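Local atomic coordinates of chromosome-partitioning protein Spo0J (Thermus thermophilus HB27, PDB entry 1VZ0), a protein that binds the centromere-like parS site on DNA, stimulates the ATPase activity of Soj and probably takes part in chromosome partitioning. Residues C[123-137]-C[144-158]. Numbering follows the deposited sequence.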
ATOM      1  N   GLU C 123      -7.209  -6.320  -1.450  1.00 20.61           N
ATOM      2  CA  GLU C 123      -7.599  -7.033  -2.645  1.00 26.90           C
ATOM      3  C   GLU C 123      -9.015  -7.559  -2.441  1.00 27.61           C
ATOM      4  O   GLU C 123      -9.874  -7.388  -3.297  1.00 24.79           O
ATOM      5  CB  GLU C 123      -6.651  -8.198  -2.904  1.00 27.58           C
ATOM      6  CG  GLU C 123      -6.927  -8.924  -4.200  1.00 35.18           C
ATOM      7  CD  GLU C 123      -6.146 -10.225  -4.319  1.00 39.96           C
ATOM      8  OE1 GLU C 123      -6.340 -10.941  -5.323  1.00 39.70           O
ATOM      9  OE2 GLU C 123      -5.343 -10.532  -3.408  1.00 42.78           O
ATOM     10  N   ALA C 124      -9.244  -8.197  -1.293  1.00 24.97           N
ATOM     11  CA  ALA C 124     -10.549  -8.752  -0.969  1.00 23.32           C
ATOM     12  C   ALA C 124     -11.631  -7.671  -0.875  1.00 23.68           C
ATOM     13  O   ALA C 124     -12.726  -7.858  -1.386  1.00 22.85           O
ATOM     14  CB  ALA C 124     -10.477  -9.541   0.338  1.00 18.80           C
ATOM     15  N   ARG C 125     -11.326  -6.544  -0.235  1.00 21.65           N
ATOM     16  CA  ARG C 125     -12.314  -5.473  -0.106  1.00 23.49           C
ATOM     17  C   ARG C 125     -12.712  -4.936  -1.479  1.00 24.49           C
ATOM     18  O   ARG C 125     -13.872  -4.563  -1.701  1.00 21.98           O
ATOM     19  CB  ARG C 125     -11.779  -4.324   0.764  1.00 20.70           C
ATOM     20  CG  ARG C 125     -11.503  -4.700   2.210  1.00 23.20           C
ATOM     21  CD  ARG C 125     -11.026  -3.491   3.013  1.00 23.64           C
ATOM     22  NE  ARG C 125     -10.544  -3.886   4.332  1.00 26.65           N
ATOM     23  CZ  ARG C 125     -11.318  -4.336   5.315  1.00 28.77           C
ATOM     24  NH1 ARG C 125     -10.775  -4.679   6.476  1.00 29.76           N
ATOM     25  NH2 ARG C 125     -12.632  -4.430   5.149  1.00 30.09           N
ATOM     26  N   GLY C 126     -11.741  -4.892  -2.388  1.00 22.38           N
ATOM     27  CA  GLY C 126     -12.000  -4.418  -3.734  1.00 22.49           C
ATOM     28  C   GLY C 126     -12.963  -5.343  -4.454  1.00 21.78           C
ATOM     29  O   GLY C 126     -13.953  -4.895  -5.030  1.00 21.15           O
ATOM     30  N   TYR C 127     -12.682  -6.642  -4.416  1.00 21.38           N
ATOM     31  CA  TYR C 127     -13.548  -7.616  -5.075  1.00 25.89           C
ATOM     32  C   TYR C 127     -14.955  -7.511  -4.504  1.00 28.35           C
ATOM     33  O   TYR C 127     -15.935  -7.498  -5.246  1.00 30.42           O
ATOM     34  CB  TYR C 127     -13.026  -9.037  -4.862  1.00 24.27           C
ATOM     35  CG  TYR C 127     -11.682  -9.311  -5.495  1.00 26.52           C
ATOM     36  CD1 TYR C 127     -10.964 -10.457  -5.161  1.00 30.47           C
ATOM     37  CD2 TYR C 127     -11.123  -8.426  -6.421  1.00 25.54           C
ATOM     38  CE1 TYR C 127      -9.722 -10.718  -5.721  1.00 28.64           C
ATOM     39  CE2 TYR C 127      -9.880  -8.674  -6.994  1.00 27.09           C
ATOM     40  CZ  TYR C 127      -9.183  -9.819  -6.636  1.00 31.10           C
ATOM     41  OH  TYR C 127      -7.932 -10.048  -7.155  1.00 33.30           O
ATOM     42  N   GLN C 128     -15.053  -7.423  -3.184  1.00 28.48           N
ATOM     43  CA  GLN C 128     -16.356  -7.319  -2.545  1.00 30.51           C
ATOM     44  C   GLN C 128     -17.128  -6.082  -2.998  1.00 29.75           C
ATOM     45  O   GLN C 128     -18.348  -6.130  -3.164  1.00 34.83           O
ATOM     46  CB  GLN C 128     -16.217  -7.296  -1.026  1.00 28.47           C
ATOM     47  CG  GLN C 128     -17.558  -7.301  -0.332  1.00 36.56           C
ATOM     48  CD  GLN C 128     -17.443  -7.155   1.163  1.00 44.30           C
ATOM     49  OE1 GLN C 128     -16.954  -6.137   1.664  1.00 50.42           O
ATOM     50  NE2 GLN C 128     -17.895  -8.172   1.891  1.00 46.83           N
ATOM     51  N   ALA C 129     -16.423  -4.973  -3.187  1.00 27.44           N
ATOM     52  CA  ALA C 129     -17.066  -3.747  -3.625  1.00 30.45           C
ATOM     53  C   ALA C 129     -17.610  -3.934  -5.044  1.00 33.46           C
ATOM     54  O   ALA C 129     -18.699  -3.461  -5.366  1.00 34.60           O
ATOM     55  CB  ALA C 129     -16.075  -2.583  -3.585  1.00 29.23           C
ATOM     56  N   LEU C 130     -16.849  -4.623  -5.892  1.00 33.61           N
ATOM     57  CA  LEU C 130     -17.283  -4.855  -7.262  1.00 34.99           C
ATOM     58  C   LEU C 130     -18.531  -5.738  -7.283  1.00 39.83           C
ATOM     59  O   LEU C 130     -19.427  -5.534  -8.103  1.00 38.91           O
ATOM     60  CB  LEU C 130     -16.153  -5.490  -8.078  1.00 32.57           C
ATOM     61  CG  LEU C 130     -15.008  -4.541  -8.454  1.00 32.56           C
ATOM     62  CD1 LEU C 130     -13.849  -5.305  -9.085  1.00 29.29           C
ATOM     63  CD2 LEU C 130     -15.542  -3.485  -9.410  1.00 29.19           C
ATOM     64  N   LEU C 131     -18.587  -6.707  -6.373  1.00 40.14           N
ATOM     65  CA  LEU C 131     -19.736  -7.599  -6.272  1.00 41.80           C
ATOM     66  C   LEU C 131     -20.967  -6.805  -5.848  1.00 42.93           C
ATOM     67  O   LEU C 131     -22.059  -7.006  -6.379  1.00 42.15           O
ATOM     68  CB  LEU C 131     -19.490  -8.702  -5.235  1.00 41.31           C
ATOM     69  CG  LEU C 131     -18.444  -9.778  -5.499  1.00 40.99           C
ATOM     70  CD1 LEU C 131     -18.441 -10.760  -4.328  1.00 41.01           C
ATOM     71  CD2 LEU C 131     -18.756 -10.490  -6.799  1.00 36.42           C
ATOM     72  N   GLU C 132     -20.783  -5.914  -4.877  1.00 41.67           N
ATOM     73  CA  GLU C 132     -21.879  -5.099  -4.371  1.00 42.50           C
ATOM     74  C   GLU C 132     -22.433  -4.190  -5.453  1.00 43.95           C
ATOM     75  O   GLU C 132     -23.559  -3.702  -5.356  1.00 44.86           O
ATOM     76  CB  GLU C 132     -21.413  -4.264  -3.180  1.00 42.95           C
ATOM     77  CG  GLU C 132     -21.211  -5.075  -1.918  1.00 44.86           C
ATOM     78  CD  GLU C 132     -20.527  -4.292  -0.825  1.00 48.60           C
ATOM     79  OE1 GLU C 132     -20.423  -4.822   0.301  1.00 53.59           O
ATOM     80  OE2 GLU C 132     -20.086  -3.152  -1.086  1.00 50.14           O
ATOM     81  N   MET C 133     -21.636  -3.965  -6.487  1.00 43.33           N
ATOM     82  CA  MET C 133     -22.061  -3.124  -7.585  1.00 46.32           C
ATOM     83  C   MET C 133     -22.786  -3.945  -8.646  1.00 48.13           C
ATOM     84  O   MET C 133     -23.208  -3.420  -9.669  1.00 46.64           O
ATOM     85  CB  MET C 133     -20.855  -2.402  -8.180  1.00 45.85           C
ATOM     86  CG  MET C 133     -20.421  -1.214  -7.353  1.00 45.09           C
ATOM     87  SD  MET C 133     -18.973  -0.424  -7.997  1.00 52.79           S
ATOM     88  CE  MET C 133     -19.472  -0.142  -9.723  1.00 59.62           C
ATOM     89  N   GLY C 134     -22.934  -5.240  -8.395  1.00 48.44           N
ATOM     90  CA  GLY C 134     -23.634  -6.082  -9.345  1.00 49.28           C
ATOM     91  C   GLY C 134     -22.800  -7.054 -10.160  1.00 49.95           C
ATOM     92  O   GLY C 134     -23.358  -7.912 -10.846  1.00 49.97           O
ATOM     93  N   LEU C 135     -21.477  -6.938 -10.103  1.00 48.16           N
ATOM     94  CA  LEU C 135     -20.636  -7.851 -10.866  1.00 50.03           C
ATOM     95  C   LEU C 135     -20.559  -9.239 -10.263  1.00 52.14           C
ATOM     96  O   LEU C 135     -20.887  -9.453  -9.093  1.00 53.68           O
ATOM     97  CB  LEU C 135     -19.215  -7.312 -11.014  1.00 48.99           C
ATOM     98  CG  LEU C 135     -18.985  -6.212 -12.045  1.00 50.41           C
ATOM     99  CD1 LEU C 135     -19.617  -4.918 -11.564  1.00 53.57           C
ATOM    100  CD2 LEU C 135     -17.491  -6.027 -12.258  1.00 50.96           C
ATOM    101  N   THR C 136     -20.112 -10.177 -11.091  1.00 54.53           N
ATOM    102  CA  THR C 136     -19.956 -11.563 -10.697  1.00 54.57           C
ATOM    103  C   THR C 136     -18.468 -11.794 -10.528  1.00 55.47           C
ATOM    104  O   THR C 136     -17.649 -11.034 -11.057  1.00 51.48           O
ATOM    105  CB  THR C 136     -20.452 -12.520 -11.792  1.00 56.83           C
ATOM    106  OG1 THR C 136     -21.652 -12.003 -12.371  1.00 57.44           O
ATOM    107  CG2 THR C 136     -20.735 -13.901 -11.201  1.00 60.27           C
ATOM    108  N   GLN C 137     -18.118 -12.844  -9.795  1.00 57.80           N
ATOM    109  CA  GLN C 137     -16.721 -13.174  -9.574  1.00 60.51           C
ATOM    110  C   GLN C 137     -16.037 -13.348 -10.926  1.00 60.62           C
ATOM    111  O   GLN C 137     -14.869 -13.003 -11.095  1.00 60.07           O
ATOM    112  CB  GLN C 137     -16.607 -14.460  -8.747  1.00 60.31           C
ATOM    113  CG  GLN C 137     -17.318 -14.383  -7.399  1.00 60.10           C
ATOM    114  CD  GLN C 137     -16.940 -15.519  -6.473  1.00 62.04           C
ATOM    115  OE1 GLN C 137     -17.481 -15.647  -5.372  1.00 62.27           O
ATOM    116  NE2 GLN C 137     -16.003 -16.351  -6.910  1.00 64.85           N
ATOM    117  N   VAL C 144      -9.883  -8.138 -13.700  1.00 60.98           N
ATOM    118  CA  VAL C 144      -8.600  -8.060 -13.002  1.00 58.45           C
ATOM    119  C   VAL C 144      -7.572  -9.076 -13.492  1.00 57.88           C
ATOM    120  O   VAL C 144      -6.407  -9.021 -13.102  1.00 60.03           O
ATOM    121  CB  VAL C 144      -8.774  -8.229 -11.473  1.00 57.49           C
ATOM    122  CG1 VAL C 144      -9.733  -7.174 -10.943  1.00 57.67           C
ATOM    123  CG2 VAL C 144      -9.273  -9.628 -11.150  1.00 56.89           C
ATOM    124  N   GLY C 145      -8.005 -10.001 -14.342  1.00 56.62           N
ATOM    125  CA  GLY C 145      -7.094 -10.999 -14.875  1.00 55.79           C
ATOM    126  C   GLY C 145      -6.652 -12.070 -13.895  1.00 53.98           C
ATOM    127  O   GLY C 145      -5.456 -12.335 -13.758  1.00 53.52           O
ATOM    128  N   LYS C 146      -7.612 -12.691 -13.217  1.00 53.03           N
ATOM    129  CA  LYS C 146      -7.311 -13.744 -12.253  1.00 52.50           C
ATOM    130  C   LYS C 146      -8.400 -14.807 -12.277  1.00 53.47           C
ATOM    131  O   LYS C 146      -9.490 -14.572 -12.800  1.00 54.98           O
ATOM    132  CB  LYS C 146      -7.173 -13.145 -10.850  1.00 52.81           C
ATOM    133  CG  LYS C 146      -6.054 -12.122 -10.756  1.00 53.53           C
ATOM    134  CD  LYS C 146      -5.884 -11.566  -9.364  1.00 56.29           C
ATOM    135  CE  LYS C 146      -4.776 -10.524  -9.341  1.00 57.10           C
ATOM    136  NZ  LYS C 146      -4.510 -10.009  -7.967  1.00 60.80           N
ATOM    137  N   ALA C 147      -8.103 -15.978 -11.722  1.00 53.67           N
ATOM    138  CA  ALA C 147      -9.069 -17.069 -11.697  1.00 52.15           C
ATOM    139  C   ALA C 147     -10.213 -16.776 -10.735  1.00 53.54           C
ATOM    140  O   ALA C 147     -10.034 -16.069  -9.743  1.00 54.45           O
ATOM    141  CB  ALA C 147      -8.377 -18.358 -11.303  1.00 52.85           C
ATOM    142  N   ARG C 148     -11.389 -17.320 -11.033  1.00 53.41           N
ATOM    143  CA  ARG C 148     -12.546 -17.112 -10.180  1.00 55.51           C
ATOM    144  C   ARG C 148     -12.240 -17.604  -8.764  1.00 55.70           C
ATOM    145  O   ARG C 148     -12.681 -17.009  -7.780  1.00 57.60           O
ATOM    146  CB  ARG C 148     -13.766 -17.860 -10.727  1.00 57.48           C
ATOM    147  CG  ARG C 148     -15.025 -17.590  -9.921  1.00 63.21           C
ATOM    148  CD  ARG C 148     -16.147 -18.558 -10.229  1.00 68.51           C
ATOM    149  NE  ARG C 148     -17.261 -18.354  -9.309  1.00 75.14           N
ATOM    150  CZ  ARG C 148     -18.371 -19.086  -9.285  1.00 79.08           C
ATOM    151  NH1 ARG C 148     -19.324 -18.812  -8.402  1.00 77.17           N
ATOM    152  NH2 ARG C 148     -18.530 -20.088 -10.140  1.00 82.60           N
ATOM    153  N   SER C 149     -11.479 -18.690  -8.671  1.00 53.28           N
ATOM    154  CA  SER C 149     -11.119 -19.259  -7.379  1.00 52.03           C
ATOM    155  C   SER C 149     -10.250 -18.290  -6.583  1.00 48.30           C
ATOM    156  O   SER C 149     -10.337 -18.238  -5.357  1.00 50.60           O
ATOM    157  CB  SER C 149     -10.377 -20.586  -7.566  1.00 52.09           C
ATOM    158  OG  SER C 149      -9.137 -20.382  -8.219  1.00 55.25           O
ATOM    159  N   THR C 150      -9.411 -17.527  -7.274  1.00 43.11           N
ATOM    160  CA  THR C 150      -8.559 -16.559  -6.596  1.00 42.88           C
ATOM    161  C   THR C 150      -9.418 -15.482  -5.937  1.00 43.56           C
ATOM    162  O   THR C 150      -9.131 -15.039  -4.825  1.00 45.04           O
ATOM    163  CB  THR C 150      -7.582 -15.882  -7.573  1.00 43.38           C
ATOM    164  OG1 THR C 150      -6.652 -16.850  -8.068  1.00 48.81           O
ATOM    165  CG2 THR C 150      -6.809 -14.772  -6.877  1.00 41.15           C
ATOM    166  N   VAL C 151     -10.473 -15.068  -6.630  1.00 41.57           N
ATOM    167  CA  VAL C 151     -11.382 -14.053  -6.113  1.00 38.16           C
ATOM    168  C   VAL C 151     -12.188 -14.580  -4.931  1.00 36.45           C
ATOM    169  O   VAL C 151     -12.336 -13.893  -3.918  1.00 37.56           O
ATOM    170  CB  VAL C 151     -12.362 -13.582  -7.206  1.00 35.85           C
ATOM    171  CG1 VAL C 151     -13.395 -12.627  -6.619  1.00 33.91           C
ATOM    172  CG2 VAL C 151     -11.592 -12.911  -8.316  1.00 32.41           C
ATOM    173  N   ALA C 152     -12.707 -15.796  -5.064  1.00 33.03           N
ATOM    174  CA  ALA C 152     -13.503 -16.404  -4.001  1.00 33.74           C
ATOM    175  C   ALA C 152     -12.662 -16.575  -2.740  1.00 33.75           C
ATOM    176  O   ALA C 152     -13.125 -16.313  -1.628  1.00 33.47           O
ATOM    177  CB  ALA C 152     -14.053 -17.759  -4.458  1.00 30.46           C
ATOM    178  N   ASN C 153     -11.422 -17.017  -2.918  1.00 33.63           N
ATOM    179  CA  ASN C 153     -10.519 -17.212  -1.794  1.00 36.16           C
ATOM    180  C   ASN C 153     -10.168 -15.911  -1.090  1.00 34.73           C
ATOM    181  O   ASN C 153     -10.026 -15.887   0.131  1.00 34.74           O
ATOM    182  CB  ASN C 153      -9.241 -17.909  -2.247  1.00 42.58           C
ATOM    183  CG  ASN C 153      -9.350 -19.414  -2.164  1.00 52.20           C
ATOM    184  OD1 ASN C 153     -10.234 -20.023  -2.776  1.00 54.02           O
ATOM    185  ND2 ASN C 153      -8.454 -20.027  -1.394  1.00 57.28           N
ATOM    186  N   ALA C 154     -10.014 -14.834  -1.854  1.00 30.35           N
ATOM    187  CA  ALA C 154      -9.699 -13.545  -1.253  1.00 27.80           C
ATOM    188  C   ALA C 154     -10.892 -13.059  -0.429  1.00 28.30           C
ATOM    189  O   ALA C 154     -10.718 -12.594   0.691  1.00 27.52           O
ATOM    190  CB  ALA C 154      -9.350 -12.527  -2.320  1.00 20.84           C
ATOM    191  N   LEU C 155     -12.100 -13.181  -0.979  1.00 26.98           N
ATOM    192  CA  LEU C 155     -13.311 -12.759  -0.272  1.00 25.12           C
ATOM    193  C   LEU C 155     -13.476 -13.436   1.089  1.00 22.65           C
ATOM    194  O   LEU C 155     -13.984 -12.827   2.035  1.00 21.61           O
ATOM    195  CB  LEU C 155     -14.553 -13.045  -1.124  1.00 29.09           C
ATOM    196  CG  LEU C 155     -14.698 -12.201  -2.396  1.00 30.34           C
ATOM    197  CD1 LEU C 155     -15.819 -12.754  -3.260  1.00 31.84           C
ATOM    198  CD2 LEU C 155     -14.958 -10.751  -2.018  1.00 25.19           C
ATOM    199  N   ARG C 156     -13.060 -14.696   1.186  1.00 22.74           N
ATOM    200  CA  ARG C 156     -13.159 -15.435   2.443  1.00 22.58           C
ATOM    201  C   ARG C 156     -12.431 -14.729   3.586  1.00 22.73           C
ATOM    202  O   ARG C 156     -12.836 -14.835   4.741  1.00 21.27           O
ATOM    203  CB  ARG C 156     -12.600 -16.855   2.279  1.00 20.32           C
ATOM    204  CG  ARG C 156     -13.554 -17.817   1.596  1.00 30.29           C
ATOM    205  CD  ARG C 156     -12.865 -19.133   1.219  1.00 35.86           C
ATOM    206  NE  ARG C 156     -12.303 -19.854   2.363  1.00 43.06           N
ATOM    207  CZ  ARG C 156     -13.004 -20.268   3.416  1.00 47.87           C
ATOM    208  NH1 ARG C 156     -12.402 -20.922   4.402  1.00 45.35           N
ATOM    209  NH2 ARG C 156     -14.309 -20.021   3.495  1.00 55.81           N
ATOM    210  N   LEU C 157     -11.354 -14.017   3.267  1.00 18.94           N
ATOM    211  CA  LEU C 157     -10.596 -13.317   4.302  1.00 22.46           C
ATOM    212  C   LEU C 157     -11.467 -12.339   5.078  1.00 20.85           C
ATOM    213  O   LEU C 157     -11.243 -12.110   6.260  1.00 19.35           O
ATOM    214  CB  LEU C 157      -9.415 -12.546   3.691  1.00 22.11           C
ATOM    215  CG  LEU C 157      -8.301 -13.368   3.050  1.00 21.89           C
ATOM    216  CD1 LEU C 157      -7.367 -12.444   2.294  1.00 21.66           C
ATOM    217  CD2 LEU C 157      -7.555 -14.148   4.125  1.00 25.05           C
ATOM    218  N   LEU C 158     -12.464 -11.767   4.409  1.00 22.04           N
ATOM    219  CA  LEU C 158     -13.335 -10.793   5.049  1.00 21.07           C
ATOM    220  C   LEU C 158     -14.191 -11.302   6.202  1.00 22.30           C
ATOM    221  O   LEU C 158     -14.867 -10.514   6.855  1.00 23.41           O
ATOM    222  CB  LEU C 158     -14.221 -10.111   4.006  1.00 22.00           C
ATOM    223  CG  LEU C 158     -13.415  -9.332   2.960  1.00 24.15           C
ATOM    224  CD1 LEU C 158     -14.359  -8.642   2.005  1.00 22.71           C
ATOM    225  CD2 LEU C 158     -12.513  -8.315   3.645  1.00 22.50           C
TER
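Tyr127 lies as a knob among Val144, Val151, Ala154 and Leu155, and both faces of its ring have a neighbour. Val151 CG2 makes a CH-pi contact over one face, 4.2 Å from the centroid and 23° off the normal, while the carbonyl O of Glu123 lies above the opposite face, toward the rim. Close approach of the backbones is possible because small residues meet at the crossing: Ala124 CB rests 3.1 Å from Ala154 O, and the axes of helices 123-132 and 148-156 pass 8.1 Å apart at -107°. In Leu155, chi1 of -68° puts CG beside the backbone N, and from there the methyls part: CD2 sits 3.5 Å from Gln128 N, whereas CD1 meets Leu131 CD1 tip to tip at 3.5 Å, tighter than usual for carbons. Beyond the ring the contact turns polar and looser. Tyr127 OH gives a weak hydrogen bond to Glu123 OE1 (2.6 Å), and Lys146 NZ reaches that same oxygen at 3.3 Å in a salt bridge whose hydrogen bond is weak. A leucine in place of Tyr127 has neither hydroxyl nor ring, which would probably leave the Glu123 carboxylate freer to turn and open a gap over Val151. On the solvent side, the poorly ordered Arg148 crosses Gln137 at about a right angle, its CG 3.7 Å from Gln137 CB. Val140 of helix 137-144 also touches Tyr127, so three helices share one core; helices 137-144 and 148-156 form the inferred helix-turn-helix, packed against helix 120-132 within the DNA-binding domain of the ParB family.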